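Putative GGDEF domain protein (Pseudomonas aeruginosa, PDB 7E6G) probably catalyses the condensation of two GTP molecules into cyclic di-GMP with release of diphosphate, as a magnesium-dependent diguanylate cyclase. Local coordinates at residues G14-P19 and P25-L30; E121-S126 and T228-G233; E167-E172 and L200-D205; D244-D249 and K257-A262. All blocks are in the same frame, centred on the assembly; numbering follows the deposited sequence.

Contact 1: residues G14-P19 and P25-L30; sequences GLLADP and PLHQAL
His27 swings its ring away from its own backbone N (chi1 -174°), which carries the imidazole to the carbonyl of Leu16, while Leu16 keeps CG beside its backbone N and thereby places its CD2 over the ring. NE2 of His27 donates to Leu16 O at 3.1 Å. The bond is almost straight, 174° at the hydrogen, and uses a lone pair in the carbonyl plane; the acceptor also lies close to the plane of the ring. Since NE2 is the donor, the model implies a proton on that nitrogen. Leu16 also packs on a ring face: its CD2 lies over it, 3.9 Å from the His27 centroid, in a CH-pi contact. That methyl continues to Leu30, where the two CD2 atoms are 4.1 Å apart. Leu16 O lies in the last turn of its helix, which Asp18 leaves, and it is gripped a second time by NE2 of His22, whose ring meets that of His27 with the planes inclined at about 55°. Two imidazoles therefore bind one carbonyl oxygen at the bend of a helical hairpin. The contact ties the end of helix 3-17 to the start of the long helix 27-102, on which Leu16 also touches Ala31 and Arg34. Helices of the second subunit complete the packing: Leu15 rests on its Ala29, and Ala29 on its Ile12.

Contact 2: residues E121-S126 and T228-G233; sequences EENERS and TEHRIG
OD1 of Asn123 is hydrogen-bonded to the Tyr133 hydroxyl and also lies over one face of the His230 imidazole, displaced toward the rim, with CE1 of His230 3.3 Å away. The approach is made by the amide's oxygen end rather than by a parallel stack, since the amide and ring planes are 48° apart and the two side chains cross at roughly a right angle. His230 reaches this position by turning CG anti to its backbone N (chi1 172°). Its rotation is further defined by a hydrogen bond between ND1 and Thr239 OG1 and by stacking on the ring of Tyr133, so Tyr133 acts on both partners at once. Near the other face of the imidazole lies the backbone N of Ile232, 4.0 Å above the ring plane.

One turn farther along the helix, CB of Ser126 stands 3.9 Å from CD2 of His230, coming in obliquely. The hydroxyl of Ser126 is engaged by the carbonyl of Gln131, so its bond is made outside the two segments, and toward the histidine it offers a packing contact. Ile232 adds a peripheral touch, its CD1 lying 3.4 Å from Ser126 O. No hydrogen bond joins the two segments directly. They are coupled through Tyr133, which also pairs by backbone hydrogen bonding with His230, and the whole fastens helix 112-128 to the end of strand 223-229 beside 134-140, the antiparallel central strand of the five-stranded, ferredoxin-like GGDEF sheet.

Contact 3: residues E167-E172 and L200-D205; sequences ESELRE and LERVRD
The guanidinium of Arg202 meets the backbone carbonyl of Glu169 at its edge, near the guanidinium plane, with NH1 of Arg202 3.3 Å from Glu169 O. The Glu169 carboxylate is not lined up with it: the two planes are 60° apart, and Glu169 OE2 stays 4.1 Å from Arg202 NH1, opposite charges close but short of a salt bridge. Instead that oxygen lies across the aliphatic part of the arginine, 3.5 Å from CD of Arg202. With CG beside the backbone N (chi1 -60°), Glu169 sets this carbon 3.5 Å from Arg202 O, and a bend at chi2 (-64°) then turns the carboxylate over the arginine stem.

Both segments belong to the ferredoxin-like core of the GGDEF domain. The exit from helix 152-168 here leans on helix 193-208, and between them in sequence run strands 175-178 and 183-188, the hairpin whose turn carries Glu182, a magnesium ligand.

Beneath the polar layer the contact is apolar. CD2 of Leu170 packs against CG2 of Val203 at 3.7 Å, and the same valine methyl is 4.1 Å from CB of Glu169. Both apolar side chains continue into the sheet, Leu170 touching Cys176 and Val203 touching Leu186. The next residue of the loop, Arg171, is anchored separately by a salt bridge to Asp174 and a hydrogen bond to Thr191. Within helix 193-208, NE of Arg204 donates to OE2 of Glu201 at 3.2 Å in a salt bridge, meeting the syn side but tilted out of the carboxylate plane.

Contact 4: residues D244-D249 and K257-A262; sequences DAALLD and KCVFAA
Val259 and Ala261 are the two residues of 257-262 whose side chains meet Ala246, and the alternation expected of an extended strand explains the spacing. The walk starts at Lys257, whose CB is directed to the helix although the rest of its chain leads off elsewhere. Cys258 faces the other way, onto Arg204 of helix 193-208. Val259 then turns back and makes the main contact. Exact placement of its CG2 is doubtful, because the model sets it too near the helix backbone; as modelled, this methyl lies 3.7 Å from CB of Ala246 and 4.0 Å from CB of Asp249, against two residues about one turn apart. CG1 of Val259 stands beside the backbone N (chi1 -43°), which leaves CG2 between that N and the carbonyl carbon. The valine carbonyl joins in, with Val259 O 3.7 Å from CB of Ala246. Phe260 points away again, touching Leu193 and Val227. Ala261 returns to the helix side, where its CB and that of Ala246 are 4.5 Å apart, a looser methyl-to-methyl touch. The small side chain at Ala246 lets the helix backbone come close, CA of Ala246 lying 5.8 Å from CA of Val259. No hydrogen bond crosses here; the strand is held by backbone bonds of Val259 and Ala261 to strand 223-229. With helix 236-252 these two parallel strands form a beta-alpha-beta unit, strand 258-260 lying between that helix on one face and helix 193-208 on the other.

Contact 1 stands alone at the far end of helix 27-102, its centre 119 to 133 Å from the centres of the others, which gather in the catalytic domain with centres 18 to 21 Å apart. Contacts 2 and 4 reach neighbouring strands, 223-229 and 258-260, and touch where Arg231 meets the poorly ordered Ala262 through a weak hydrogen bond. Contacts 3 and 4 meet where CZ of Arg204 lies 3.7 Å from CB of Cys258. Both stand a shell or more back from the magnesium ligands: the side chains of Val203 and Val140 are about 11 Å apart, as are those of Ala246 and Asp139, and the Asp249 side chain is about 13 Å from the bound GTP analogue.

Contact 1: residues G14-P19 and P25-L30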
loop_
_atom_site.group_PDB
_atom_site.type_symbol
_atom_site.label_atom_id
_atom_site.label_comp_id
_atom_site.label_asym_id
_atom_site.label_seq_id
_atom_site.Cartn_x
_atom_site.Cartn_y
_atom_site.Cartn_z
ATOM N N GLY A 14 -10.144 15.262 -69.192
ATOM C CA GLY A 14 -9.913 15.136 -70.615
ATOM C C GLY A 14 -11.192 15.290 -71.411
ATOM O O GLY A 14 -11.218 15.981 -72.431
ATOM N N LEU A 15 -12.271 14.648 -70.949
ATOM C CA LEU A 15 -13.561 14.758 -71.627
ATOM C C LEU A 15 -14.017 16.213 -71.707
ATOM O O LEU A 15 -14.463 16.686 -72.763
ATOM C CB LEU A 15 -14.606 13.915 -70.890
ATOM C CG LEU A 15 -14.758 12.429 -71.206
ATOM C CD1 LEU A 15 -13.413 11.827 -71.496
ATOM C CD2 LEU A 15 -15.423 11.712 -70.036
ATOM N N LEU A 16 -13.913 16.937 -70.588
ATOM C CA LEU A 16 -14.419 18.303 -70.527
ATOM C C LEU A 16 -13.580 19.248 -71.364
ATOM O O LEU A 16 -14.098 20.265 -71.840
ATOM C CB LEU A 16 -14.456 18.786 -69.082
ATOM C CG LEU A 16 -15.567 18.169 -68.244
ATOM C CD1 LEU A 16 -15.368 18.493 -66.766
ATOM C CD2 LEU A 16 -16.934 18.631 -68.758
ATOM N N ALA A 17 -12.288 18.934 -71.540
ATOM C CA ALA A 17 -11.415 19.724 -72.407
ATOM C C ALA A 17 -11.640 19.453 -73.895
ATOM O O ALA A 17 -11.503 20.373 -74.709
ATOM C CB ALA A 17 -9.954 19.449 -72.055
ATOM N N ASP A 18 -11.980 18.223 -74.275
ATOM C CA ASP A 18 -12.018 17.852 -75.690
ATOM C C ASP A 18 -13.002 18.712 -76.487
ATOM O O ASP A 18 -14.215 18.660 -76.220
ATOM C CB ASP A 18 -12.384 16.381 -75.850
ATOM C CG ASP A 18 -12.265 15.904 -77.299
ATOM O OD1 ASP A 18 -11.388 15.052 -77.582
ATOM O OD2 ASP A 18 -13.039 16.397 -78.156
ATOM N N PRO A 19 -12.539 19.464 -77.496
ATOM C CA PRO A 19 -13.438 20.405 -78.197
ATOM C C PRO A 19 -14.627 19.748 -78.874
ATOM O O PRO A 19 -15.622 20.438 -79.150
ATOM C CB PRO A 19 -12.512 21.076 -79.224
ATOM C CG PRO A 19 -11.155 20.932 -78.648
ATOM C CD PRO A 19 -11.145 19.598 -77.952
ATOM N N PRO A 25 -25.272 18.428 -75.050
ATOM C CA PRO A 25 -26.183 18.693 -73.918
ATOM C C PRO A 25 -25.707 18.141 -72.583
ATOM O O PRO A 25 -26.208 18.591 -71.542
ATOM C CB PRO A 25 -27.492 18.020 -74.357
ATOM C CG PRO A 25 -27.408 17.967 -75.831
ATOM C CD PRO A 25 -25.963 17.777 -76.174
ATOM N N LEU A 26 -24.730 17.300 -72.576
ATOM C CA LEU A 26 -24.222 16.755 -71.386
ATOM C C LEU A 26 -22.961 17.256 -70.892
ATOM O O LEU A 26 -22.556 16.806 -69.967
ATOM C CB LEU A 26 -24.120 15.278 -71.502
ATOM C CG LEU A 26 -25.204 14.325 -71.825
ATOM C CD1 LEU A 26 -24.773 12.961 -71.629
ATOM C CD2 LEU A 26 -26.438 14.575 -71.160
ATOM N N HIS A 27 -22.326 18.166 -71.550
ATOM C CA HIS A 27 -21.099 18.728 -71.134
ATOM C C HIS A 27 -21.095 19.575 -69.932
ATOM O O HIS A 27 -20.484 19.357 -69.032
ATOM C CB HIS A 27 -20.612 19.522 -72.261
ATOM C CG HIS A 27 -19.263 20.066 -72.062
ATOM N ND1 HIS A 27 -19.043 21.337 -71.671
ATOM C CD2 HIS A 27 -18.065 19.506 -72.169
ATOM C CE1 HIS A 27 -17.779 21.520 -71.487
ATOM N NE2 HIS A 27 -17.158 20.439 -71.816
ATOM N N GLN A 28 -21.986 20.465 -69.920
ATOM C CA GLN A 28 -22.208 21.397 -68.894
ATOM C C GLN A 28 -22.708 20.713 -67.666
ATOM O O GLN A 28 -22.534 21.152 -66.705
ATOM C CB GLN A 28 -23.044 22.528 -69.431
ATOM C CG GLN A 28 -22.894 23.883 -68.833
ATOM C CD GLN A 28 -24.190 24.359 -68.191
ATOM O OE1 GLN A 28 -24.413 25.520 -68.021
ATOM N NE2 GLN A 28 -25.060 23.454 -67.892
ATOM N N ALA A 29 -23.469 19.692 -67.781
ATOM C CA ALA A 29 -23.912 18.857 -66.757
ATOM C C ALA A 29 -22.828 18.124 -66.093
ATOM O O ALA A 29 -22.846 18.041 -65.009
ATOM C CB ALA A 29 -24.861 17.949 -67.374
ATOM N N LEU A 30 -21.903 17.588 -66.802
ATOM C CA LEU A 30 -20.790 16.930 -66.279
ATOM C C LEU A 30 -19.887 17.805 -65.620
ATOM O O LEU A 30 -19.273 17.400 -64.788
ATOM C CB LEU A 30 -20.105 16.070 -67.263
ATOM C CG LEU A 30 -18.927 15.317 -66.784
ATOM C CD1 LEU A 30 -19.162 14.184 -65.915
ATOM C CD2 LEU A 30 -18.146 14.788 -67.858
#

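Contact 2: residues E121-S126 and T228-G233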
loop_
_atom_site.group_PDB
_atom_site.type_symbol
_atom_site.label_atom_id
_atom_site.label_comp_id
_atom_site.label_asym_id
_atom_site.label_seq_id
_atom_site.Cartn_x
_atom_site.Cartn_y
_atom_site.Cartn_z
ATOM N N GLU A 121 5.467 -17.915 34.580
ATOM C CA GLU A 121 4.414 -18.419 33.696
ATOM C C GLU A 121 4.286 -19.943 33.769
ATOM O O GLU A 121 3.193 -20.481 33.552
ATOM C CB GLU A 121 4.605 -17.935 32.254
ATOM C CG GLU A 121 5.877 -18.321 31.568
ATOM C CD GLU A 121 6.084 -17.537 30.273
ATOM O OE1 GLU A 121 6.520 -18.138 29.256
ATOM O OE2 GLU A 121 5.796 -16.315 30.274
ATOM N N GLU A 122 5.344 -20.656 34.146
ATOM C CA GLU A 122 5.180 -22.094 34.331
ATOM C C GLU A 122 4.500 -22.444 35.657
ATOM O O GLU A 122 3.785 -23.448 35.722
ATOM C CB GLU A 122 6.529 -22.803 34.215
ATOM C CG GLU A 122 7.070 -22.873 32.785
ATOM C CD GLU A 122 6.151 -23.621 31.845
ATOM O OE1 GLU A 122 5.504 -24.582 32.309
ATOM O OE2 GLU A 122 6.089 -23.258 30.646
ATOM N N ASN A 123 4.570 -21.642 36.649
ATOM C CA ASN A 123 3.844 -21.879 37.805
ATOM C C ASN A 123 2.473 -21.703 37.522
ATOM O O ASN A 123 1.767 -22.354 38.111
ATOM C CB ASN A 123 4.089 -20.908 38.870
ATOM C CG ASN A 123 4.724 -21.482 40.012
ATOM O OD1 ASN A 123 5.529 -22.141 39.871
ATOM N ND2 ASN A 123 4.368 -21.179 41.108
ATOM N N GLU A 124 2.068 -20.704 36.759
ATOM C CA GLU A 124 0.669 -20.529 36.376
ATOM C C GLU A 124 0.165 -21.703 35.527
ATOM O O GLU A 124 -0.931 -22.231 35.772
ATOM C CB GLU A 124 0.485 -19.185 35.663
ATOM C CG GLU A 124 0.411 -17.989 36.639
ATOM C CD GLU A 124 0.788 -16.649 35.999
ATOM O OE1 GLU A 124 1.082 -15.682 36.750
ATOM O OE2 GLU A 124 0.781 -16.556 34.750
ATOM N N ARG A 125 0.927 -22.197 34.641
ATOM C CA ARG A 125 0.526 -23.287 33.853
ATOM C C ARG A 125 0.306 -24.494 34.652
ATOM O O ARG A 125 -0.368 -25.324 34.268
ATOM C CB ARG A 125 1.585 -23.532 32.847
ATOM C CG ARG A 125 1.231 -24.341 31.659
ATOM C CD ARG A 125 2.474 -24.591 30.872
ATOM N NE ARG A 125 2.277 -24.448 29.454
ATOM C CZ ARG A 125 2.499 -23.354 28.737
ATOM N NH1 ARG A 125 2.218 -23.344 27.444
ATOM N NH2 ARG A 125 2.963 -22.265 29.276
ATOM N N SER A 126 1.039 -24.673 35.694
ATOM C CA SER A 126 0.906 -25.782 36.586
ATOM C C SER A 126 -0.297 -25.817 37.353
ATOM O O SER A 126 -0.700 -26.809 37.775
ATOM C CB SER A 126 2.049 -25.838 37.505
ATOM O OG SER A 126 3.126 -26.309 36.793
ATOM N N THR A 228 14.649 -30.558 42.089
ATOM C CA THR A 228 13.327 -30.757 42.662
ATOM C C THR A 228 12.254 -30.707 41.590
ATOM O O THR A 228 12.469 -30.258 40.463
ATOM C CB THR A 228 12.943 -29.708 43.711
ATOM O OG1 THR A 228 11.832 -30.208 44.463
ATOM C CG2 THR A 228 12.499 -28.414 43.041
ATOM N N GLU A 229 11.073 -31.154 41.989
ATOM C CA GLU A 229 9.859 -30.995 41.209
ATOM C C GLU A 229 9.016 -29.867 41.781
ATOM O O GLU A 229 8.974 -29.641 42.995
ATOM C CB GLU A 229 9.033 -32.270 41.212
ATOM C CG GLU A 229 8.007 -32.308 40.130
ATOM C CD GLU A 229 7.241 -33.599 40.158
ATOM O OE1 GLU A 229 6.233 -33.711 39.425
ATOM O OE2 GLU A 229 7.680 -34.517 40.888
ATOM N N HIS A 230 8.335 -29.157 40.901
ATOM C CA HIS A 230 7.434 -28.134 41.388
ATOM C C HIS A 230 6.217 -28.765 42.064
ATOM O O HIS A 230 5.482 -29.538 41.440
ATOM C CB HIS A 230 6.977 -27.228 40.265
ATOM C CG HIS A 230 5.907 -26.296 40.708
ATOM N ND1 HIS A 230 6.116 -25.371 41.707
ATOM C CD2 HIS A 230 4.604 -26.197 40.363
ATOM C CE1 HIS A 230 4.996 -24.710 41.928
ATOM N NE2 HIS A 230 4.063 -25.192 41.125
ATOM N N ARG A 231 5.988 -28.407 43.327
ATOM C CA ARG A 231 4.819 -28.849 44.079
ATOM C C ARG A 231 3.702 -27.819 43.924
ATOM O O ARG A 231 3.894 -26.643 44.241
ATOM C CB ARG A 231 5.189 -29.047 45.546
ATOM C CG ARG A 231 6.393 -29.975 45.716
ATOM C CD ARG A 231 6.882 -30.085 47.165
ATOM N NE ARG A 231 8.112 -30.876 47.256
ATOM C CZ ARG A 231 8.785 -31.109 48.384
ATOM N NH1 ARG A 231 8.352 -30.612 49.543
ATOM N NH2 ARG A 231 9.893 -31.845 48.343
ATOM N N ILE A 232 2.537 -28.251 43.435
ATOM C CA ILE A 232 1.461 -27.306 43.129
ATOM C C ILE A 232 0.920 -26.672 44.413
ATOM O O ILE A 232 0.866 -27.297 45.481
ATOM C CB ILE A 232 0.345 -27.998 42.320
ATOM C CG1 ILE A 232 0.858 -28.385 40.925
ATOM C CG2 ILE A 232 -0.872 -27.095 42.173
ATOM C CD1 ILE A 232 -0.132 -29.212 40.109
ATOM N N GLY A 233 0.532 -25.403 44.314
ATOM C CA GLY A 233 0.136 -24.658 45.489
ATOM C C GLY A 233 1.295 -23.991 46.174
ATOM O O GLY A 233 1.233 -23.718 47.379
#

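Contact 3: residues E167-E172 and L200-D205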
loop_
_atom_site.group_PDB
_atom_site.type_symbol
_atom_site.label_atom_id
_atom_site.label_comp_id
_atom_site.label_asym_id
_atom_site.label_seq_id
_atom_site.Cartn_x
_atom_site.Cartn_y
_atom_site.Cartn_z
ATOM N N GLU A 167 23.304 -27.145 26.898
ATOM C CA GLU A 167 22.274 -26.904 25.894
ATOM C C GLU A 167 22.201 -28.030 24.870
ATOM O O GLU A 167 21.125 -28.301 24.329
ATOM C CB GLU A 167 22.523 -25.578 25.197
ATOM C CG GLU A 167 22.143 -24.412 26.039
ATOM C CD GLU A 167 20.645 -24.145 26.022
ATOM O OE1 GLU A 167 20.234 -23.083 25.506
ATOM O OE2 GLU A 167 19.875 -24.999 26.522
ATOM N N SER A 168 23.320 -28.702 24.594
ATOM C CA SER A 168 23.284 -29.762 23.592
ATOM C C SER A 168 22.549 -31.023 24.047
ATOM O O SER A 168 22.122 -31.803 23.194
ATOM C CB SER A 168 24.696 -30.142 23.166
ATOM O OG SER A 168 24.653 -30.822 21.917
ATOM N N GLU A 169 22.412 -31.266 25.348
ATOM C CA GLU A 169 21.718 -32.454 25.837
ATOM C C GLU A 169 20.301 -32.170 26.308
ATOM O O GLU A 169 19.678 -33.057 26.897
ATOM C CB GLU A 169 22.483 -33.110 26.996
ATOM C CG GLU A 169 23.904 -33.568 26.669
ATOM C CD GLU A 169 23.979 -34.665 25.613
ATOM O OE1 GLU A 169 24.887 -34.553 24.748
ATOM O OE2 GLU A 169 23.158 -35.625 25.660
ATOM N N LEU A 170 19.794 -30.959 26.113
ATOM C CA LEU A 170 18.461 -30.591 26.565
ATOM C C LEU A 170 17.444 -30.704 25.429
ATOM O O LEU A 170 17.784 -30.556 24.247
ATOM C CB LEU A 170 18.461 -29.166 27.121
ATOM C CG LEU A 170 19.189 -28.954 28.448
ATOM C CD1 LEU A 170 19.013 -27.516 28.868
ATOM C CD2 LEU A 170 18.622 -29.884 29.495
ATOM N N ARG A 171 16.188 -30.979 25.796
ATOM C CA ARG A 171 15.124 -31.006 24.805
ATOM C C ARG A 171 14.800 -29.575 24.373
ATOM O O ARG A 171 15.274 -28.602 24.966
ATOM C CB ARG A 171 13.890 -31.725 25.354
ATOM C CG ARG A 171 14.141 -33.157 25.791
ATOM C CD ARG A 171 14.105 -33.297 27.292
ATOM N NE ARG A 171 12.757 -33.469 27.824
ATOM C CZ ARG A 171 12.352 -33.018 29.010
ATOM N NH1 ARG A 171 11.114 -33.239 29.423
ATOM N NH2 ARG A 171 13.176 -32.337 29.791
ATOM N N GLU A 172 13.992 -29.442 23.319
ATOM C CA GLU A 172 13.929 -28.150 22.645
ATOM C C GLU A 172 13.197 -27.099 23.472
ATOM O O GLU A 172 13.491 -25.908 23.340
ATOM C CB GLU A 172 13.305 -28.308 21.256
ATOM C CG GLU A 172 11.802 -28.126 21.182
ATOM C CD GLU A 172 11.262 -28.323 19.769
ATOM O OE1 GLU A 172 10.988 -27.311 19.081
ATOM O OE2 GLU A 172 11.123 -29.491 19.342
ATOM N N LEU A 200 18.787 -35.200 32.907
ATOM C CA LEU A 200 19.761 -34.630 33.831
ATOM C C LEU A 200 21.062 -35.429 33.836
ATOM O O LEU A 200 22.157 -34.849 33.863
ATOM C CB LEU A 200 19.168 -34.555 35.238
ATOM C CG LEU A 200 17.964 -33.621 35.436
ATOM C CD1 LEU A 200 17.508 -33.603 36.893
ATOM C CD2 LEU A 200 18.269 -32.212 34.960
ATOM N N GLU A 201 20.973 -36.761 33.811
ATOM C CA GLU A 201 22.201 -37.547 33.805
ATOM C C GLU A 201 22.981 -37.339 32.515
ATOM O O GLU A 201 24.214 -37.366 32.526
ATOM C CB GLU A 201 21.896 -39.027 34.027
ATOM C CG GLU A 201 21.695 -39.404 35.501
ATOM C CD GLU A 201 22.732 -38.778 36.452
ATOM O OE1 GLU A 201 23.945 -39.088 36.336
ATOM O OE2 GLU A 201 22.326 -37.974 37.328
ATOM N N ARG A 202 22.289 -37.094 31.403
ATOM C CA ARG A 202 23.005 -36.802 30.163
ATOM C C ARG A 202 23.662 -35.427 30.211
ATOM O O ARG A 202 24.755 -35.234 29.676
ATOM C CB ARG A 202 22.058 -36.901 28.975
ATOM C CG ARG A 202 22.145 -38.235 28.278
ATOM C CD ARG A 202 21.303 -38.259 27.023
ATOM N NE ARG A 202 19.899 -38.459 27.356
ATOM C CZ ARG A 202 18.974 -37.520 27.221
ATOM N NH1 ARG A 202 19.315 -36.319 26.747
ATOM N NH2 ARG A 202 17.720 -37.788 27.560
ATOM N N VAL A 203 23.004 -34.464 30.852
ATOM C CA VAL A 203 23.595 -33.150 31.066
ATOM C C VAL A 203 24.865 -33.261 31.898
ATOM O O VAL A 203 25.892 -32.621 31.600
ATOM C CB VAL A 203 22.560 -32.239 31.732
ATOM C CG1 VAL A 203 23.201 -30.948 32.201
ATOM C CG2 VAL A 203 21.434 -31.999 30.752
ATOM N N ARG A 204 24.821 -34.076 32.954
ATOM C CA ARG A 204 25.997 -34.208 33.800
ATOM C C ARG A 204 27.101 -34.973 33.099
ATOM O O ARG A 204 28.271 -34.636 33.271
ATOM C CB ARG A 204 25.635 -34.851 35.127
ATOM C CG ARG A 204 24.422 -34.195 35.732
ATOM C CD ARG A 204 24.343 -34.411 37.215
ATOM N NE ARG A 204 24.676 -35.769 37.613
ATOM C CZ ARG A 204 25.635 -36.063 38.477
ATOM N NH1 ARG A 204 25.874 -37.328 38.795
ATOM N NH2 ARG A 204 26.358 -35.081 39.015
ATOM N N ASP A 205 26.770 -35.980 32.293
ATOM C CA ASP A 205 27.797 -36.589 31.453
ATOM C C ASP A 205 28.403 -35.542 30.533
ATOM O O ASP A 205 29.626 -35.475 30.363
ATOM C CB ASP A 205 27.223 -37.751 30.631
ATOM C CG ASP A 205 26.704 -38.902 31.494
ATOM O OD1 ASP A 205 26.920 -38.900 32.739
ATOM O OD2 ASP A 205 26.057 -39.810 30.906
#

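Contact 4: residues D244-D249 and K257-A262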
loop_
_atom_site.group_PDB
_atom_site.type_symbol
_atom_site.label_atom_id
_atom_site.label_comp_id
_atom_site.label_asym_id
_atom_site.label_seq_id
_atom_site.Cartn_x
_atom_site.Cartn_y
_atom_site.Cartn_z
ATOM N N ASP A 244 17.706 -25.226 45.535
ATOM C CA ASP A 244 18.925 -24.670 46.095
ATOM C C ASP A 244 19.380 -25.442 47.329
ATOM O O ASP A 244 20.577 -25.685 47.526
ATOM C CB ASP A 244 18.655 -23.217 46.436
ATOM C CG ASP A 244 19.886 -22.438 46.574
ATOM O OD1 ASP A 244 20.209 -21.690 45.631
ATOM O OD2 ASP A 244 20.536 -22.577 47.623
ATOM N N ALA A 245 18.444 -25.801 48.201
ATOM C CA ALA A 245 18.811 -26.573 49.382
ATOM C C ALA A 245 19.314 -27.954 48.983
ATOM O O ALA A 245 20.232 -28.497 49.610
ATOM C CB ALA A 245 17.615 -26.672 50.330
ATOM N N ALA A 246 18.735 -28.531 47.922
ATOM C CA ALA A 246 19.246 -29.801 47.411
ATOM C C ALA A 246 20.682 -29.647 46.916
ATOM O O ALA A 246 21.550 -30.469 47.233
ATOM C CB ALA A 246 18.341 -30.337 46.305
ATOM N N LEU A 247 20.947 -28.583 46.144
ATOM C CA LEU A 247 22.317 -28.221 45.789
ATOM C C LEU A 247 23.232 -28.148 47.009
ATOM O O LEU A 247 24.381 -28.610 46.964
ATOM C CB LEU A 247 22.326 -26.881 45.060
ATOM C CG LEU A 247 23.466 -26.600 44.090
ATOM C CD1 LEU A 247 23.121 -25.394 43.261
ATOM C CD2 LEU A 247 24.720 -26.334 44.830
ATOM N N LEU A 248 22.768 -27.522 48.090
ATOM C CA LEU A 248 23.605 -27.446 49.286
ATOM C C LEU A 248 23.937 -28.840 49.807
ATOM O O LEU A 248 25.084 -29.117 50.183
ATOM C CB LEU A 248 22.910 -26.631 50.365
ATOM C CG LEU A 248 23.728 -25.721 51.268
ATOM C CD1 LEU A 248 23.096 -25.748 52.625
ATOM C CD2 LEU A 248 25.189 -26.110 51.361
ATOM N N ASP A 249 22.945 -29.735 49.830
ATOM C CA ASP A 249 23.214 -31.101 50.287
ATOM C C ASP A 249 24.196 -31.819 49.362
ATOM O O ASP A 249 25.078 -32.552 49.828
ATOM C CB ASP A 249 21.914 -31.890 50.394
ATOM C CG ASP A 249 21.007 -31.360 51.482
ATOM O OD1 ASP A 249 21.533 -30.777 52.473
ATOM O OD2 ASP A 249 19.769 -31.511 51.325
ATOM N N LYS A 257 28.104 -34.606 42.774
ATOM C CA LYS A 257 26.922 -35.298 43.258
ATOM C C LYS A 257 25.682 -34.587 42.737
ATOM O O LYS A 257 25.727 -33.419 42.342
ATOM C CB LYS A 257 26.880 -35.345 44.797
ATOM C CG LYS A 257 27.167 -36.699 45.394
ATOM C CD LYS A 257 28.663 -36.920 45.572
ATOM C CE LYS A 257 29.010 -38.395 45.808
ATOM N NZ LYS A 257 28.291 -38.961 47.004
ATOM N N CYS A 258 24.564 -35.302 42.764
ATOM C CA CYS A 258 23.286 -34.756 42.317
ATOM C C CYS A 258 22.216 -35.299 43.254
ATOM O O CYS A 258 21.863 -36.481 43.173
ATOM C CB CYS A 258 23.008 -35.134 40.872
ATOM S SG CYS A 258 21.346 -34.753 40.336
ATOM N N VAL A 259 21.708 -34.459 44.149
ATOM C CA VAL A 259 20.722 -34.918 45.117
ATOM C C VAL A 259 19.340 -34.408 44.722
ATOM O O VAL A 259 19.176 -33.273 44.255
ATOM C CB VAL A 259 21.084 -34.506 46.554
ATOM C CG1 VAL A 259 22.543 -34.712 46.799
ATOM C CG2 VAL A 259 20.663 -33.109 46.827
ATOM N N PHE A 260 18.353 -35.286 44.866
ATOM C CA PHE A 260 16.943 -34.985 44.692
ATOM C C PHE A 260 16.322 -34.709 46.056
ATOM O O PHE A 260 16.755 -35.250 47.078
ATOM C CB PHE A 260 16.215 -36.144 43.998
ATOM C CG PHE A 260 16.649 -36.372 42.566
ATOM C CD1 PHE A 260 17.893 -36.933 42.280
ATOM C CD2 PHE A 260 15.815 -36.028 41.507
ATOM C CE1 PHE A 260 18.302 -37.142 40.960
ATOM C CE2 PHE A 260 16.207 -36.239 40.189
ATOM C CZ PHE A 260 17.455 -36.792 39.915
ATOM N N ALA A 261 15.334 -33.815 46.066
ATOM C CA ALA A 261 14.477 -33.566 47.219
ATOM C C ALA A 261 13.079 -34.099 46.921
ATOM O O ALA A 261 12.540 -33.863 45.831
ATOM C CB ALA A 261 14.413 -32.068 47.538
ATOM N N ALA A 262 12.493 -34.826 47.875
ATOM C CA ALA A 262 11.108 -35.292 47.778
ATOM C C ALA A 262 10.302 -34.742 48.957
ATOM O O ALA A 262 10.771 -33.863 49.695
ATOM C CB ALA A 262 11.029 -36.821 47.723
#